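Local coordinates for 2-oxo-1,2-dihydroquinoline 8-monooxygenase, oxygenase component (Pseudomonas putida, PDB 1Z01) that hydroxylates 2-oxo-1,2-dihydroquinoline at its 8-position, as the oxygenase component of a Rieske-type monooxygenase that carries a [2Fe-2S] cluster and a catalytic iron, at the interface of chains A and B. Numbering follows the deposited sequence. Chains: chain A/B, 2-oxo-1,2-dihydroquinoline 8-monooxygenase, oxygenase component.

Contact 1: the interface of chains A and B. Residues chain A 86, 110, 122, 125, 128, 130; chain B 386, 388, 391.
B:Val388 from chain B pushes into a pocket of chain A lined by A:Phe110, A:Asp128 and A:Leu130. Its CB lies against the carboxylate of A:Asp128, 3.3 Å from OD1. CG1, anti to the carbonyl carbon (chi1 -66°), meets CZ on the rim of the A:Phe110 ring at 3.6 Å, CD2 of A:Leu130, whose side chain runs across it at about a right angle, and OD2 of A:Asp128. CG2 turns toward the amide ND2 of A:Asn125, 4.1 Å away. A:Asp128 is held in place from its own chain, OD1 by ND2 of A:Asn125 and OD2 by the backbone N of A:Leu130.

Beside this plug, NE2 of A:His86 gives an almost straight hydrogen bond (170° at H) to OD1 of B:Asp391, 2.7 Å away. It uses the syn lone pair, with imidazole and carboxylate nearly coplanar; the anti lone pair takes the backbone N of B:Val388. The backbone N of B:Gln386 bonds to O of A:His86. Since A:His86 is a Rieske cluster ligand, the site docks the cluster's edge onto the neighbouring subunit, and B:Asp391 may tune the cluster's potential and offer a path for electrons.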
loop_
_atom_site.group_PDB
_atom_site.type_symbol
_atom_site.label_atom_id
_atom_site.label_comp_id
_atom_site.label_asym_id
_atom_site.label_seq_id
_atom_site.Cartn_x
_atom_site.Cartn_y
_atom_site.Cartn_z
ATOM N N HIS A 86 -28.307 2.601 -5.472
ATOM C CA HIS A 86 -28.846 2.164 -4.181
ATOM C C HIS A 86 -27.741 2.221 -3.135
ATOM O O HIS A 86 -27.725 3.109 -2.271
ATOM C CB HIS A 86 -29.377 0.726 -4.234
ATOM C CG HIS A 86 -29.933 0.241 -2.927
ATOM N ND1 HIS A 86 -29.801 -1.062 -2.495
ATOM C CD2 HIS A 86 -30.657 0.879 -1.974
ATOM C CE1 HIS A 86 -30.420 -1.210 -1.337
ATOM N NE2 HIS A 86 -30.948 -0.046 -0.998
ATOM N N PHE A 110 -31.953 -3.303 -8.274
ATOM C CA PHE A 110 -32.253 -2.022 -8.916
ATOM C C PHE A 110 -31.979 -2.246 -10.403
ATOM O O PHE A 110 -30.938 -2.775 -10.775
ATOM C CB PHE A 110 -31.359 -0.910 -8.365
ATOM C CG PHE A 110 -31.908 -0.245 -7.127
ATOM C CD1 PHE A 110 -32.412 -1.000 -6.073
ATOM C CD2 PHE A 110 -31.906 1.142 -7.012
ATOM C CE1 PHE A 110 -32.907 -0.381 -4.921
ATOM C CE2 PHE A 110 -32.397 1.770 -5.865
ATOM C CZ PHE A 110 -32.899 1.004 -4.817
ATOM N N ILE A 122 -37.372 -2.269 -9.568
ATOM C CA ILE A 122 -36.548 -2.968 -8.591
ATOM C C ILE A 122 -37.150 -4.360 -8.592
ATOM O O ILE A 122 -38.310 -4.545 -8.219
ATOM C CB ILE A 122 -36.668 -2.337 -7.192
ATOM C CG1 ILE A 122 -36.206 -0.877 -7.245
ATOM C CG2 ILE A 122 -35.846 -3.144 -6.186
ATOM C CD1 ILE A 122 -36.503 -0.091 -5.989
ATOM N N ASN A 125 -39.298 -5.278 -5.637
ATOM C CA ASN A 125 -39.949 -4.142 -4.992
ATOM C C ASN A 125 -40.386 -3.200 -6.110
ATOM O O ASN A 125 -40.034 -2.019 -6.120
ATOM C CB ASN A 125 -38.958 -3.452 -4.049
ATOM C CG ASN A 125 -39.591 -2.340 -3.235
ATOM O OD1 ASN A 125 -40.807 -2.147 -3.266
ATOM N ND2 ASN A 125 -38.766 -1.605 -2.492
ATOM N N ASP A 128 -41.950 0.501 -5.325
ATOM C CA ASP A 128 -41.275 1.491 -4.494
ATOM C C ASP A 128 -41.405 2.888 -5.087
ATOM O O ASP A 128 -41.292 3.075 -6.302
ATOM C CB ASP A 128 -39.789 1.158 -4.340
ATOM C CG ASP A 128 -39.176 1.818 -3.118
ATOM O OD1 ASP A 128 -39.186 1.184 -2.040
ATOM O OD2 ASP A 128 -38.718 2.972 -3.227
ATOM N N LEU A 130 -39.357 5.227 -5.117
ATOM C CA LEU A 130 -38.122 5.748 -5.703
ATOM C C LEU A 130 -38.050 5.510 -7.206
ATOM O O LEU A 130 -37.422 6.270 -7.943
ATOM C CB LEU A 130 -36.901 5.100 -5.040
ATOM C CG LEU A 130 -35.551 5.687 -5.466
ATOM C CD1 LEU A 130 -35.415 7.079 -4.879
ATOM C CD2 LEU A 130 -34.411 4.796 -5.001
ATOM N N GLN B 386 -29.050 5.736 -1.399
ATOM C CA GLN B 386 -30.467 6.033 -1.570
ATOM C C GLN B 386 -31.253 4.796 -1.197
ATOM O O GLN B 386 -31.537 3.953 -2.039
ATOM C CB GLN B 386 -30.762 6.442 -3.010
ATOM C CG GLN B 386 -30.040 7.720 -3.406
ATOM C CD GLN B 386 -30.436 8.215 -4.780
ATOM O OE1 GLN B 386 -31.603 8.523 -5.030
ATOM N NE2 GLN B 386 -29.464 8.300 -5.680
ATOM N N VAL B 388 -34.384 2.343 0.271
ATOM C CA VAL B 388 -35.791 2.183 -0.074
ATOM C C VAL B 388 -36.585 1.444 1.007
ATOM O O VAL B 388 -36.096 1.244 2.121
ATOM C CB VAL B 388 -35.947 1.448 -1.412
ATOM C CG1 VAL B 388 -35.391 2.299 -2.532
ATOM C CG2 VAL B 388 -35.224 0.116 -1.359
ATOM N N ASP B 391 -35.140 -1.275 3.131
ATOM C CA ASP B 391 -34.062 -0.824 3.994
ATOM C C ASP B 391 -34.484 -0.446 5.408
ATOM O O ASP B 391 -33.691 0.101 6.176
ATOM C CB ASP B 391 -33.315 0.326 3.319
ATOM C CG ASP B 391 -32.522 -0.150 2.116
ATOM O OD1 ASP B 391 -32.573 0.502 1.049
ATOM O OD2 ASP B 391 -31.843 -1.196 2.246
#

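Contact 2: the interface of chains A and B. Residues chain A 422-424, 427; chain B 206-207, 324-325, 435.
A:Lys427 lays its aliphatic chain over one face of the B:Phe206 ring, the two side chains running at about a right angle to each other. CD makes the main contact, a CH-pi approach 3.8 Å from the ring centroid and displaced toward the rim at CD1. The lysine leaves its helix with CG anti to the backbone N (chi1 169°) and stays extended to the end, which carries its methylenes across the ring and takes the terminal amine NZ past the CD1 side. At the ring's edge, in its plane, lies CB of B:Pro435, from the same chain as the phenylalanine. A:Leu424 comes in at a slant, its CD2 4.1 Å from CB of B:Phe206.

A turn earlier on the same helix, A:Ser423 also points into chain B, toward B:Asp324 and B:Thr325. Its hydroxyl OG gives a hydrogen bond of 2.6 Å to the backbone O of B:Asp324, arriving tilted 27° from the carbonyl plane. The serine CB is pressed against the methyl CG2 of B:Thr325 at 3.4 Å, a tight fit. The B:Asp324 side chain turns back toward the start of the helix, where OD1 takes a weak hydrogen bond from the backbone N of A:Ser423.

In the fold, the first turns of the C-terminal helix 423-430 of chain A rest on chain B against the end of strand 196-206 and the start of strand 325-335, with the C-terminal segment bearing B:Pro435 alongside.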
loop_
_atom_site.group_PDB
_atom_site.type_symbol
_atom_site.label_atom_id
_atom_site.label_comp_id
_atom_site.label_asym_id
_atom_site.label_seq_id
_atom_site.Cartn_x
_atom_site.Cartn_y
_atom_site.Cartn_z
ATOM N N THR A 422 -6.605 0.995 0.758
ATOM C CA THR A 422 -7.652 0.207 1.395
ATOM C C THR A 422 -7.198 -1.236 1.571
ATOM O O THR A 422 -6.334 -1.718 0.839
ATOM C CB THR A 422 -8.927 0.185 0.543
ATOM O OG1 THR A 422 -8.688 -0.589 -0.637
ATOM C CG2 THR A 422 -9.322 1.587 0.137
ATOM N N SER A 423 -7.797 -1.931 2.535
ATOM C CA SER A 423 -7.455 -3.326 2.785
ATOM C C SER A 423 -7.776 -4.169 1.555
ATOM O O SER A 423 -7.130 -5.188 1.310
ATOM C CB SER A 423 -8.212 -3.859 4.005
ATOM O OG SER A 423 -9.609 -3.877 3.785
ATOM N N LEU A 424 -8.788 -3.759 0.793
ATOM C CA LEU A 424 -9.138 -4.474 -0.436
ATOM C C LEU A 424 -7.968 -4.376 -1.422
ATOM O O LEU A 424 -7.612 -5.351 -2.080
ATOM C CB LEU A 424 -10.384 -3.859 -1.079
ATOM C CG LEU A 424 -11.737 -4.436 -0.669
ATOM C CD1 LEU A 424 -12.869 -3.540 -1.181
ATOM C CD2 LEU A 424 -11.871 -5.837 -1.248
ATOM N N LYS A 427 -5.195 -6.584 -0.273
ATOM C CA LYS A 427 -5.541 -7.987 -0.490
ATOM C C LYS A 427 -5.193 -8.374 -1.922
ATOM O O LYS A 427 -4.532 -9.386 -2.168
ATOM C CB LYS A 427 -7.039 -8.219 -0.265
ATOM C CG LYS A 427 -7.525 -9.589 -0.728
ATOM C CD LYS A 427 -9.038 -9.654 -0.829
ATOM C CE LYS A 427 -9.497 -11.010 -1.362
ATOM N NZ LYS A 427 -10.999 -11.149 -1.435
ATOM N N PHE B 206 -12.398 -8.263 4.070
ATOM C CA PHE B 206 -11.768 -7.015 3.687
ATOM C C PHE B 206 -12.808 -5.926 3.480
ATOM O O PHE B 206 -13.576 -5.939 2.522
ATOM C CB PHE B 206 -10.892 -7.275 2.460
ATOM C CG PHE B 206 -9.975 -8.461 2.644
ATOM C CD1 PHE B 206 -10.382 -9.741 2.268
ATOM C CD2 PHE B 206 -8.764 -8.320 3.317
ATOM C CE1 PHE B 206 -9.594 -10.861 2.571
ATOM C CE2 PHE B 206 -7.974 -9.438 3.620
ATOM C CZ PHE B 206 -8.394 -10.704 3.250
ATOM N N GLY B 207 -12.832 -4.996 4.431
ATOM C CA GLY B 207 -13.788 -3.910 4.407
ATOM C C GLY B 207 -14.326 -3.692 5.811
ATOM O O GLY B 207 -14.203 -4.570 6.671
ATOM N N ASP B 324 -11.085 -0.976 8.610
ATOM C CA ASP B 324 -11.366 -1.462 7.265
ATOM C C ASP B 324 -11.154 -2.958 7.066
ATOM O O ASP B 324 -11.006 -3.437 5.937
ATOM C CB ASP B 324 -10.607 -0.649 6.200
ATOM C CG ASP B 324 -9.152 -1.010 6.106
ATOM O OD1 ASP B 324 -8.496 -0.490 5.180
ATOM O OD2 ASP B 324 -8.667 -1.803 6.945
ATOM N N THR B 325 -11.127 -3.692 8.176
ATOM C CA THR B 325 -11.039 -5.149 8.142
ATOM C C THR B 325 -11.860 -5.642 9.321
ATOM O O THR B 325 -12.092 -4.909 10.295
ATOM C CB THR B 325 -9.590 -5.718 8.259
ATOM O OG1 THR B 325 -8.986 -5.291 9.484
ATOM C CG2 THR B 325 -8.743 -5.276 7.073
ATOM N N PRO B 435 -4.021 -8.812 4.545
ATOM C CA PRO B 435 -4.308 -8.229 5.854
ATOM C C PRO B 435 -4.862 -9.402 6.656
ATOM O O PRO B 435 -5.562 -10.245 6.091
ATOM C CB PRO B 435 -5.372 -7.188 5.531
ATOM C CG PRO B 435 -4.918 -6.690 4.183
ATOM C CD PRO B 435 -4.563 -7.973 3.457
#

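Contact 3: the interface of chains A and B. Residues chain A 87, 107; chain B 211, 214, 372, 376, 385, 394, 398.
A polar, salt-bridged interface joins the Rieske domain of chain A to the catalytic part of chain B, one of the junctions that tie neighbouring subunits together in the trimer. A:Arg87 reaches into chain B with its chain bent at chi3 (69°), which brings the guanidinium edge to its partners. NH1 forms a salt bridge with OE2 of B:Glu214 at 2.8 Å, meeting the oxygen nearly along its C-O axis. NE donates to the phenol OH of B:Tyr376, also at 2.8 Å, with the two flat groups steeply inclined (74°).

Behind these stands B:Arg398, which holds B:Glu214 side-on through NE and NH1 and B:Glu385 end-on through NH1 and NH2, fixing both carboxylates. The B:Tyr376 hydroxyl in turn donates a hydrogen bond to OE1 of B:Glu385. The sulfur SD of B:Met372 lies 3.4 Å from NE of A:Arg87, while its methyl CE touches the A:Tyr107 ring at CE1, 3.7 Å away. A leucine in place of A:Arg87 would probably leave B:Glu214 without its partner across the interface and the B:Tyr376 hydroxyl without its donor.

In the fold, the chain A loops holding A:Arg87 and A:Tyr107 face helices 209-215, 339-377 and 392-404 of chain B.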
loop_
_atom_site.group_PDB
_atom_site.type_symbol
_atom_site.label_atom_id
_atom_site.label_comp_id
_atom_site.label_asym_id
_atom_site.label_seq_id
_atom_site.Cartn_x
_atom_site.Cartn_y
_atom_site.Cartn_z
ATOM N N ARG A 87 -26.819 1.263 -3.212
ATOM C CA ARG A 87 -25.719 1.201 -2.262
ATOM C C ARG A 87 -24.321 1.124 -2.882
ATOM O O ARG A 87 -23.391 0.556 -2.305
ATOM C CB ARG A 87 -25.976 0.070 -1.257
ATOM C CG ARG A 87 -27.233 0.358 -0.425
ATOM C CD ARG A 87 -27.372 -0.522 0.798
ATOM N NE ARG A 87 -26.359 -0.228 1.808
ATOM C CZ ARG A 87 -26.370 -0.725 3.042
ATOM N NH1 ARG A 87 -25.404 -0.404 3.887
ATOM N NH2 ARG A 87 -27.348 -1.527 3.441
ATOM N N TYR A 107 -27.209 -7.241 -6.715
ATOM C CA TYR A 107 -27.354 -7.241 -5.258
ATOM C C TYR A 107 -28.788 -7.156 -4.751
ATOM O O TYR A 107 -29.275 -8.102 -4.126
ATOM C CB TYR A 107 -26.514 -6.100 -4.664
ATOM C CG TYR A 107 -26.024 -6.324 -3.249
ATOM C CD1 TYR A 107 -25.042 -5.497 -2.699
ATOM C CD2 TYR A 107 -26.543 -7.343 -2.454
ATOM C CE1 TYR A 107 -24.589 -5.679 -1.394
ATOM C CE2 TYR A 107 -26.101 -7.532 -1.146
ATOM C CZ TYR A 107 -25.125 -6.696 -0.621
ATOM O OH TYR A 107 -24.696 -6.859 0.681
ATOM N N ILE B 211 -20.624 -2.500 7.116
ATOM C CA ILE B 211 -21.143 -2.845 5.804
ATOM C C ILE B 211 -21.297 -4.350 5.646
ATOM O O ILE B 211 -22.202 -4.821 4.949
ATOM C CB ILE B 211 -20.230 -2.274 4.690
ATOM C CG1 ILE B 211 -20.281 -0.745 4.733
ATOM C CG2 ILE B 211 -20.652 -2.810 3.327
ATOM C CD1 ILE B 211 -21.680 -0.164 4.603
ATOM N N GLU B 214 -24.558 -5.511 7.919
ATOM C CA GLU B 214 -25.886 -5.200 7.415
ATOM C C GLU B 214 -26.463 -6.110 6.345
ATOM O O GLU B 214 -27.675 -6.154 6.156
ATOM C CB GLU B 214 -25.913 -3.746 6.935
ATOM C CG GLU B 214 -25.631 -2.775 8.066
ATOM C CD GLU B 214 -25.722 -1.327 7.653
ATOM O OE1 GLU B 214 -25.455 -0.449 8.509
ATOM O OE2 GLU B 214 -26.058 -1.067 6.477
ATOM N N MET B 372 -19.453 -3.448 -1.746
ATOM C CA MET B 372 -20.103 -2.243 -1.255
ATOM C C MET B 372 -19.178 -1.333 -0.454
ATOM O O MET B 372 -19.457 -0.143 -0.274
ATOM C CB MET B 372 -21.317 -2.671 -0.416
ATOM C CG MET B 372 -22.127 -1.576 0.243
ATOM S SD MET B 372 -23.730 -2.194 0.906
ATOM C CE MET B 372 -23.276 -3.816 1.526
ATOM N N TYR B 376 -18.612 3.419 0.791
ATOM C CA TYR B 376 -18.670 3.966 2.146
ATOM C C TYR B 376 -17.373 4.338 2.853
ATOM O O TYR B 376 -17.383 5.209 3.726
ATOM C CB TYR B 376 -19.414 2.990 3.055
ATOM C CG TYR B 376 -20.858 2.773 2.689
ATOM C CD1 TYR B 376 -21.864 3.526 3.286
ATOM C CD2 TYR B 376 -21.221 1.818 1.744
ATOM C CE1 TYR B 376 -23.204 3.332 2.953
ATOM C CE2 TYR B 376 -22.557 1.615 1.399
ATOM C CZ TYR B 376 -23.541 2.375 2.007
ATOM O OH TYR B 376 -24.858 2.190 1.671
ATOM N N GLU B 385 -26.129 7.253 -0.080
ATOM C CA GLU B 385 -26.848 6.026 -0.393
ATOM C C GLU B 385 -28.317 6.418 -0.528
ATOM O O GLU B 385 -28.778 7.349 0.137
ATOM C CB GLU B 385 -26.675 5.002 0.736
ATOM C CG GLU B 385 -27.434 5.377 1.991
ATOM C CD GLU B 385 -27.035 4.560 3.195
ATOM O OE1 GLU B 385 -26.562 3.421 3.019
ATOM O OE2 GLU B 385 -27.212 5.058 4.321
ATOM N N PRO B 394 -31.822 -2.351 7.756
ATOM C CA PRO B 394 -30.565 -1.750 8.220
ATOM C C PRO B 394 -30.785 -0.439 8.990
ATOM O O PRO B 394 -30.099 -0.159 9.972
ATOM C CB PRO B 394 -29.769 -1.557 6.917
ATOM C CG PRO B 394 -30.842 -1.462 5.856
ATOM C CD PRO B 394 -31.810 -2.539 6.296
ATOM N N ARG B 398 -29.262 0.442 12.648
ATOM C CA ARG B 398 -28.365 1.558 12.905
ATOM C C ARG B 398 -28.830 2.408 14.074
ATOM O O ARG B 398 -28.017 2.821 14.892
ATOM C CB ARG B 398 -28.228 2.428 11.658
ATOM C CG ARG B 398 -27.646 1.683 10.477
ATOM C CD ARG B 398 -27.438 2.617 9.326
ATOM N NE ARG B 398 -26.976 1.933 8.125
ATOM C CZ ARG B 398 -26.901 2.518 6.933
ATOM N NH1 ARG B 398 -26.471 1.838 5.873
ATOM N NH2 ARG B 398 -27.261 3.787 6.805
#

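Contacts 1 and 3 are neighbours, their C-alpha centres about 12 Å apart, while contact 2 lies about 16 Å from contact 3 and about 28 Å from contact 1, which puts contact 3 between the other two, nearly in line. The consecutive A:His86 and A:Arg87 join contacts 1 and 3 on chain A, as the adjacent B:Glu385 and B:Gln386 do on chain B. Contacts 1 and 3 set the Rieske domain against the next subunit, consistent with electrons passing from its cluster to the neighbour's catalytic iron, and contact 2 adds a second attachment through the C-terminal helix of chain A.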